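PDB 1WBI: avidin-related protein 2 from Gallus gallus, which binds biotin in a deep pocket at one end of an eight-stranded beta-barrel, as a tetrameric member of the avidin family. Local coordinates for residues V93-W98 against N118-R123. Residues are numbered along the deposited sequence; the frame is centred on the assembly and turned at random. Where two conformers were deposited one is given.
Sequences VLKTKW and NNDFTR. With BTN (biotin), chain I.
Trp98 and Asn119 meet beside the bound biotin, each holding a different part of it. Biotin C6 sits over the centre of the indole, 3.2 Å above its plane, while biotin N1 donates to Asn119 OD1 at 2.9 Å. With its CG in the crowded position between backbone N and carbonyl carbon (chi1 56°), the indole turns its NE1 edge toward the neighbouring strand and gives a weak bond to Asn118 O. An alanine in place of Trp98 takes away the indole, which would probably leave a gap against biotin C6 and Asn118 O without its weak donor. Asn119 is steadied from its other end: its ND2 donates to Asp16 OD1, which also receives Asp120 N. Trp111 of the fourth subunit packs on Trp98.

One step further along the antiparallel pair, Asn119 O takes two bonds from Thr96, one from N and a shorter one from OG1 at 2.7 Å, the hydroxyl approaching 24° off the carbonyl plane. That same OG1 lies at the edge of the Phe121 ring, 3.6 Å from CE2. Leu94 CD1 then packs on Phe121 CB at 3.7 Å, continuing the barrel interior.

The other face of the sheet, with Val93, Lys95 and Asp120, is mixed. Lys95, bent at chi2 and chi3, curls across so that NZ reaches Asp120 OD2 at 2.9 Å on its syn side. Val93 packs on Ile107 of the second subunit. Neighbouring strands thus divide the work: inward they supply an aromatic floor and an amide acceptor for biotin, outward a salt bridge and packing against another subunit.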
loop_
_atom_site.group_PDB
_atom_site.type_symbol
_atom_site.label_atom_id
_atom_site.label_comp_id
_atom_site.label_asym_id
_atom_site.label_seq_id
_atom_site.Cartn_x
_atom_site.Cartn_y
_atom_site.Cartn_z
ATOM N N VAL A 93 10.489 2.024 -19.381
ATOM C CA VAL A 93 9.724 2.676 -18.306
ATOM C C VAL A 93 9.831 1.818 -17.046
ATOM O O VAL A 93 9.617 0.585 -17.103
ATOM C CB VAL A 93 8.254 2.838 -18.656
ATOM C CG1 VAL A 93 7.486 3.450 -17.521
ATOM C CG2 VAL A 93 8.097 3.674 -19.929
ATOM N N LEU A 94 10.192 2.422 -15.909
ATOM C CA LEU A 94 10.138 1.786 -14.602
ATOM C C LEU A 94 8.799 2.077 -13.974
ATOM O O LEU A 94 8.480 3.232 -13.693
ATOM C CB LEU A 94 11.257 2.244 -13.672
ATOM C CG LEU A 94 12.639 2.282 -14.250
ATOM C CD1 LEU A 94 13.573 2.660 -13.119
ATOM C CD2 LEU A 94 13.055 0.942 -14.859
ATOM N N LYS A 95 7.971 1.069 -13.846
ATOM C CA LYS A 95 6.686 1.218 -13.152
ATOM C C LYS A 95 6.883 0.800 -11.717
ATOM O O LYS A 95 7.218 -0.385 -11.440
ATOM C CB LYS A 95 5.600 0.350 -13.796
ATOM C CG LYS A 95 5.273 0.714 -15.226
ATOM C CD LYS A 95 4.571 2.033 -15.352
ATOM C CE LYS A 95 3.182 2.031 -14.743
ATOM N NZ LYS A 95 2.383 3.261 -15.111
ATOM N N THR A 96 6.829 1.765 -10.786
ATOM C CA THR A 96 7.127 1.486 -9.387
ATOM C C THR A 96 5.997 1.864 -8.432
ATOM O O THR A 96 5.144 2.753 -8.695
ATOM C CB THR A 96 8.415 2.182 -8.822
ATOM O OG1 THR A 96 8.173 3.590 -8.602
ATOM C CG2 THR A 96 9.589 1.998 -9.776
ATOM N N LYS A 97 6.014 1.194 -7.297
ATOM C CA LYS A 97 5.256 1.563 -6.121
ATOM C C LYS A 97 6.245 1.708 -4.985
ATOM O O LYS A 97 7.312 1.079 -4.979
ATOM C CB LYS A 97 4.155 0.558 -5.816
ATOM C CG LYS A 97 3.076 0.723 -6.917
ATOM C CD LYS A 97 2.008 -0.258 -7.054
ATOM C CE LYS A 97 1.019 0.039 -8.178
ATOM N NZ LYS A 97 0.947 1.807 -8.353
ATOM N N TRP A 98 5.909 2.556 -4.024
ATOM C CA TRP A 98 6.801 2.872 -2.931
ATOM C C TRP A 98 6.086 2.949 -1.619
ATOM O O TRP A 98 4.861 3.195 -1.550
ATOM C CB TRP A 98 7.619 4.176 -3.200
ATOM C CG TRP A 98 6.832 5.425 -3.495
ATOM C CD1 TRP A 98 6.668 5.990 -4.724
ATOM C CD2 TRP A 98 6.140 6.265 -2.567
ATOM N NE1 TRP A 98 5.895 7.130 -4.619
ATOM C CE2 TRP A 98 5.585 7.330 -3.296
ATOM C CE3 TRP A 98 6.007 6.266 -1.175
ATOM C CZ2 TRP A 98 4.808 8.348 -2.675
ATOM C CZ3 TRP A 98 5.281 7.262 -0.571
ATOM C CH2 TRP A 98 4.685 8.310 -1.324
ATOM N N ASN A 118 3.198 5.775 -5.810
ATOM C CA ASN A 118 3.661 5.242 -7.072
ATOM C C ASN A 118 4.579 6.225 -7.752
ATOM O O ASN A 118 4.531 7.439 -7.506
ATOM C CB ASN A 118 2.457 4.959 -7.980
ATOM C CG ASN A 118 1.533 6.156 -8.127
ATOM O OD1 ASN A 118 0.645 6.391 -7.315
ATOM N ND2 ASN A 118 1.741 6.902 -9.182
ATOM N N ASN A 119 5.381 5.728 -8.678
ATOM C CA ASN A 119 6.189 6.591 -9.521
ATOM C C ASN A 119 6.530 5.855 -10.787
ATOM O O ASN A 119 6.882 4.664 -10.756
ATOM C CB ASN A 119 7.499 7.005 -8.873
ATOM C CG ASN A 119 7.406 8.226 -7.962
ATOM O OD1 ASN A 119 7.862 8.152 -6.859
ATOM N ND2 ASN A 119 6.960 9.382 -8.483
ATOM N N ASP A 120 6.489 6.553 -11.896
ATOM C CA ASP A 120 7.017 6.035 -13.160
ATOM C C ASP A 120 8.331 6.753 -13.464
ATOM O O ASP A 120 8.409 8.006 -13.353
ATOM C CB ASP A 120 6.070 6.301 -14.298
ATOM C CG ASP A 120 4.761 5.507 -14.187
ATOM O OD1 ASP A 120 4.612 4.625 -13.343
ATOM O OD2 ASP A 120 3.918 5.738 -15.066
ATOM N N PHE A 121 9.361 6.010 -13.827
ATOM C CA PHE A 121 10.665 6.575 -14.181
ATOM C C PHE A 121 10.952 6.327 -15.650
ATOM O O PHE A 121 10.633 5.247 -16.175
ATOM C CB PHE A 121 11.809 5.948 -13.398
ATOM C CG PHE A 121 11.778 6.177 -11.886
ATOM C CD1 PHE A 121 12.675 7.052 -11.291
ATOM C CD2 PHE A 121 10.883 5.497 -11.073
ATOM C CE1 PHE A 121 12.714 7.213 -9.919
ATOM C CE2 PHE A 121 10.893 5.660 -9.728
ATOM C CZ PHE A 121 11.811 6.534 -9.121
ATOM N N THR A 122 11.611 7.287 -16.276
ATOM C CA THR A 122 12.121 7.151 -17.650
ATOM C C THR A 122 13.577 7.571 -17.658
ATOM O O THR A 122 14.048 8.303 -16.769
ATOM C CB THR A 122 11.334 7.999 -18.640
ATOM O OG1 THR A 122 11.248 9.332 -18.139
ATOM C CG2 THR A 122 9.920 7.434 -18.830
ATOM N N ARG A 123 14.308 7.121 -18.670
ATOM C CA ARG A 123 15.748 7.362 -18.738
ATOM C C ARG A 123 15.916 8.805 -19.160
ATOM O O ARG A 123 15.161 9.317 -19.984
ATOM C CB ARG A 123 16.429 6.382 -19.715
ATOM C CG ARG A 123 17.900 6.231 -19.473
ATOM C CD ARG A 123 18.529 5.255 -20.377
ATOM N NE ARG A 123 18.346 3.851 -19.992
ATOM C CZ ARG A 123 19.030 3.242 -19.034
ATOM N NH1 ARG A 123 19.898 3.898 -18.271
ATOM N NH2 ARG A 123 18.854 1.960 -18.843
HETATM C C11 BTN I . 11.484 13.064 3.440
HETATM O O11 BTN I . 11.885 13.189 4.638
HETATM O O12 BTN I . 10.379 13.581 3.113
HETATM C C10 BTN I . 12.364 12.299 2.507
HETATM C C9 BTN I . 11.977 12.423 1.054
HETATM C C8 BTN I . 10.801 11.501 0.662
HETATM C C7 BTN I . 10.537 11.615 -0.846
HETATM C C2 BTN I . 9.446 10.651 -1.411
HETATM S S1 BTN I . 9.967 8.995 -1.579
HETATM C C6 BTN I . 8.460 8.633 -2.499
HETATM C C5 BTN I . 8.217 9.843 -3.388
HETATM N N1 BTN I . 8.885 9.698 -4.645
HETATM C C3 BTN I . 9.810 10.651 -4.765
HETATM O O3 BTN I . 10.584 10.767 -5.847
HETATM N N2 BTN I . 9.900 11.397 -3.714
HETATM C C4 BTN I . 8.880 11.068 -2.760
HETATM O O HOH W 1 3.873 3.317 -11.132
HETATM O O HOH W 2 -0.032 3.385 -5.834
#